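Local coordinates for protein tryptophanyl-tRNA synthetase (Campylobacter jejuni subsp. jejuni, PDB 3TZL) that probably catalyses the ATP-dependent attachment of tryptophan to its cognate tRNA, working as a homodimeric class I aminoacyl-tRNA synthetase, at residues 8-13 with 65-70. Sequence-based numbering, arbitrary orientation.
Sequences TGLQPS and AAFLSL. With TRP (tryptophan), chain J.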
loop_
_atom_site.group_PDB
_atom_site.type_symbol
_atom_site.label_atom_id
_atom_site.label_comp_id
_atom_site.label_asym_id
_atom_site.label_seq_id
_atom_site.Cartn_x
_atom_site.Cartn_y
_atom_site.Cartn_z
ATOM N N THR B 8 -20.240 0.320 -0.169
ATOM C CA THR B 8 -20.137 -0.568 -1.321
ATOM C C THR B 8 -19.060 -0.018 -2.232
ATOM O O THR B 8 -19.086 1.156 -2.570
ATOM C CB THR B 8 -21.440 -0.559 -2.156
ATOM O OG1 THR B 8 -22.575 -0.731 -1.301
ATOM C CG2 THR B 8 -21.423 -1.666 -3.197
ATOM N N GLY B 9 -18.109 -0.853 -2.620
ATOM C CA GLY B 9 -17.132 -0.463 -3.608
ATOM C C GLY B 9 -17.644 -0.918 -4.957
ATOM O O GLY B 9 -18.201 -1.988 -5.066
ATOM N N LEU B 10 -17.467 -0.106 -5.988
ATOM C CA LEU B 10 -18.030 -0.443 -7.295
ATOM C C LEU B 10 -16.933 -0.695 -8.327
ATOM O O LEU B 10 -16.065 0.141 -8.540
ATOM C CB LEU B 10 -18.964 0.675 -7.753
ATOM C CG LEU B 10 -20.168 0.964 -6.847
ATOM C CD1 LEU B 10 -20.851 2.261 -7.266
ATOM C CD2 LEU B 10 -21.161 -0.184 -6.880
ATOM N N GLN B 11 -16.958 -1.863 -8.949
ATOM C CA GLN B 11 -15.913 -2.228 -9.887
ATOM C C GLN B 11 -16.521 -2.841 -11.130
ATOM O O GLN B 11 -16.412 -4.049 -11.353
ATOM C CB GLN B 11 -14.956 -3.226 -9.241
ATOM C CG GLN B 11 -13.493 -3.009 -9.594
ATOM C CD GLN B 11 -12.607 -4.056 -8.955
ATOM O OE1 GLN B 11 -12.693 -4.310 -7.745
ATOM N NE2 GLN B 11 -11.773 -4.698 -9.768
ATOM N N PRO B 12 -17.172 -2.012 -11.950
ATOM C CA PRO B 12 -17.864 -2.538 -13.132
ATOM C C PRO B 12 -16.860 -3.040 -14.165
ATOM O O PRO B 12 -15.706 -2.608 -14.148
ATOM C CB PRO B 12 -18.609 -1.309 -13.683
ATOM C CG PRO B 12 -18.510 -0.252 -12.622
ATOM C CD PRO B 12 -17.254 -0.545 -11.863
ATOM N N SER B 13 -17.290 -3.955 -15.031
ATOM C CA SER B 13 -16.484 -4.373 -16.173
ATOM C C SER B 13 -17.356 -4.457 -17.419
ATOM O O SER B 13 -18.544 -4.787 -17.335
ATOM C CB SER B 13 -15.785 -5.710 -15.910
ATOM O OG SER B 13 -16.724 -6.747 -15.689
ATOM N N ALA B 65 -19.934 8.250 -14.299
ATOM C CA ALA B 65 -21.022 8.810 -15.119
ATOM C C ALA B 65 -22.231 7.883 -15.148
ATOM O O ALA B 65 -23.371 8.337 -15.031
ATOM C CB ALA B 65 -20.547 9.095 -16.537
ATOM N N ALA B 66 -21.987 6.585 -15.277
ATOM C CA ALA B 66 -23.089 5.625 -15.311
ATOM C C ALA B 66 -23.882 5.592 -14.000
ATOM O O ALA B 66 -25.115 5.576 -14.004
ATOM C CB ALA B 66 -22.576 4.236 -15.645
ATOM N N PHE B 67 -23.190 5.571 -12.866
ATOM C CA PHE B 67 -23.932 5.421 -11.617
ATOM C C PHE B 67 -24.685 6.701 -11.263
ATOM O O PHE B 67 -25.816 6.668 -10.774
ATOM C CB PHE B 67 -23.033 4.917 -10.485
ATOM C CG PHE B 67 -22.620 3.468 -10.644
ATOM C CD1 PHE B 67 -23.517 2.447 -10.397
ATOM C CD2 PHE B 67 -21.336 3.136 -11.034
ATOM C CE1 PHE B 67 -23.138 1.109 -10.545
ATOM C CE2 PHE B 67 -20.951 1.815 -11.199
ATOM C CZ PHE B 67 -21.854 0.798 -10.949
ATOM N N LEU B 68 -24.059 7.838 -11.526
ATOM C CA LEU B 68 -24.742 9.107 -11.360
ATOM C C LEU B 68 -25.970 9.162 -12.260
ATOM O O LEU B 68 -27.065 9.515 -11.807
ATOM C CB LEU B 68 -23.788 10.260 -11.658
ATOM C CG LEU B 68 -22.727 10.429 -10.578
ATOM C CD1 LEU B 68 -21.696 11.441 -11.013
ATOM C CD2 LEU B 68 -23.374 10.859 -9.281
ATOM N N SER B 69 -25.797 8.781 -13.526
ATOM C CA SER B 69 -26.906 8.810 -14.490
ATOM C C SER B 69 -28.098 7.945 -14.099
ATOM O O SER B 69 -29.240 8.291 -14.388
ATOM C CB SER B 69 -26.422 8.384 -15.868
ATOM O OG SER B 69 -25.520 9.350 -16.330
ATOM N N LEU B 70 -27.824 6.820 -13.448
ATOM C CA LEU B 70 -28.864 5.860 -13.108
ATOM C C LEU B 70 -29.482 6.127 -11.726
ATOM O O LEU B 70 -30.437 5.462 -11.338
ATOM C CB LEU B 70 -28.323 4.436 -13.221
ATOM C CG LEU B 70 -27.992 4.026 -14.662
ATOM C CD1 LEU B 70 -26.981 2.881 -14.689
ATOM C CD2 LEU B 70 -29.265 3.598 -15.374
HETATM N N TRP J . -13.970 -6.342 -4.211
HETATM C CA TRP J . -15.220 -5.716 -4.654
HETATM C C TRP J . -15.705 -6.330 -5.960
HETATM O O TRP J . -16.839 -6.098 -6.395
HETATM C CB TRP J . -15.052 -4.193 -4.808
HETATM C CG TRP J . -14.643 -3.536 -3.524
HETATM C CD1 TRP J . -13.431 -2.975 -3.223
HETATM C CD2 TRP J . -15.446 -3.423 -2.350
HETATM N NE1 TRP J . -13.440 -2.499 -1.926
HETATM C CE2 TRP J . -14.665 -2.771 -1.368
HETATM C CE3 TRP J . -16.755 -3.810 -2.031
HETATM C CZ2 TRP J . -15.159 -2.486 -0.093
HETATM C CZ3 TRP J . -17.242 -3.532 -0.759
HETATM C CH2 TRP J . -16.447 -2.871 0.189
HETATM O OXT TRP J . -14.957 -7.074 -6.598
#
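Phe67 lays one face of its ring against the CD1 methyl of Leu10, which sits almost exactly over the middle: CD1 is 3.8 Å from the centroid of the Phe67 ring and 6° off its normal, a CH-pi contact. The two side chains reach for each other from opposite directions, one off strand 5-10, the other off helix 53-70. In Leu10 the first torsion sets CG beside the backbone N (chi1 -61°), and the second carries CD1 onward to the ring. Pro12 approaches the same ring differently, at its edge and near its plane, where CG of Pro12 lies 3.5 Å from CE2 of Phe67. One aromatic ring thus spans the end of the strand and the loop that follows it, at Pro12, filling the gap between backbones whose nearest CA atoms, those of Leu10 and Phe67, are 9.4 Å apart. No hydrogen bond crosses; the contact is wholly apolar, and Ile25 and Met28 of helix 18-30 add to it.

On the helix, the carbonyl O of Ala65 takes two bonds from Ser69, one from N and one from OG at 2.7 Å, arriving from opposite faces of the carbonyl plane. On the far side of the strand, Gly9 puts its N 3.3 Å from CE3 of the bound tryptophan, with no side chain to intervene. Strand 5-10 therefore carries substrate on one side and helix 53-70 on the other, and the loop after it leads into the predicted HIGH-region motif, of which Pro12 is the first residue, as in the Rossmann-fold catalytic domain of class I synthetases.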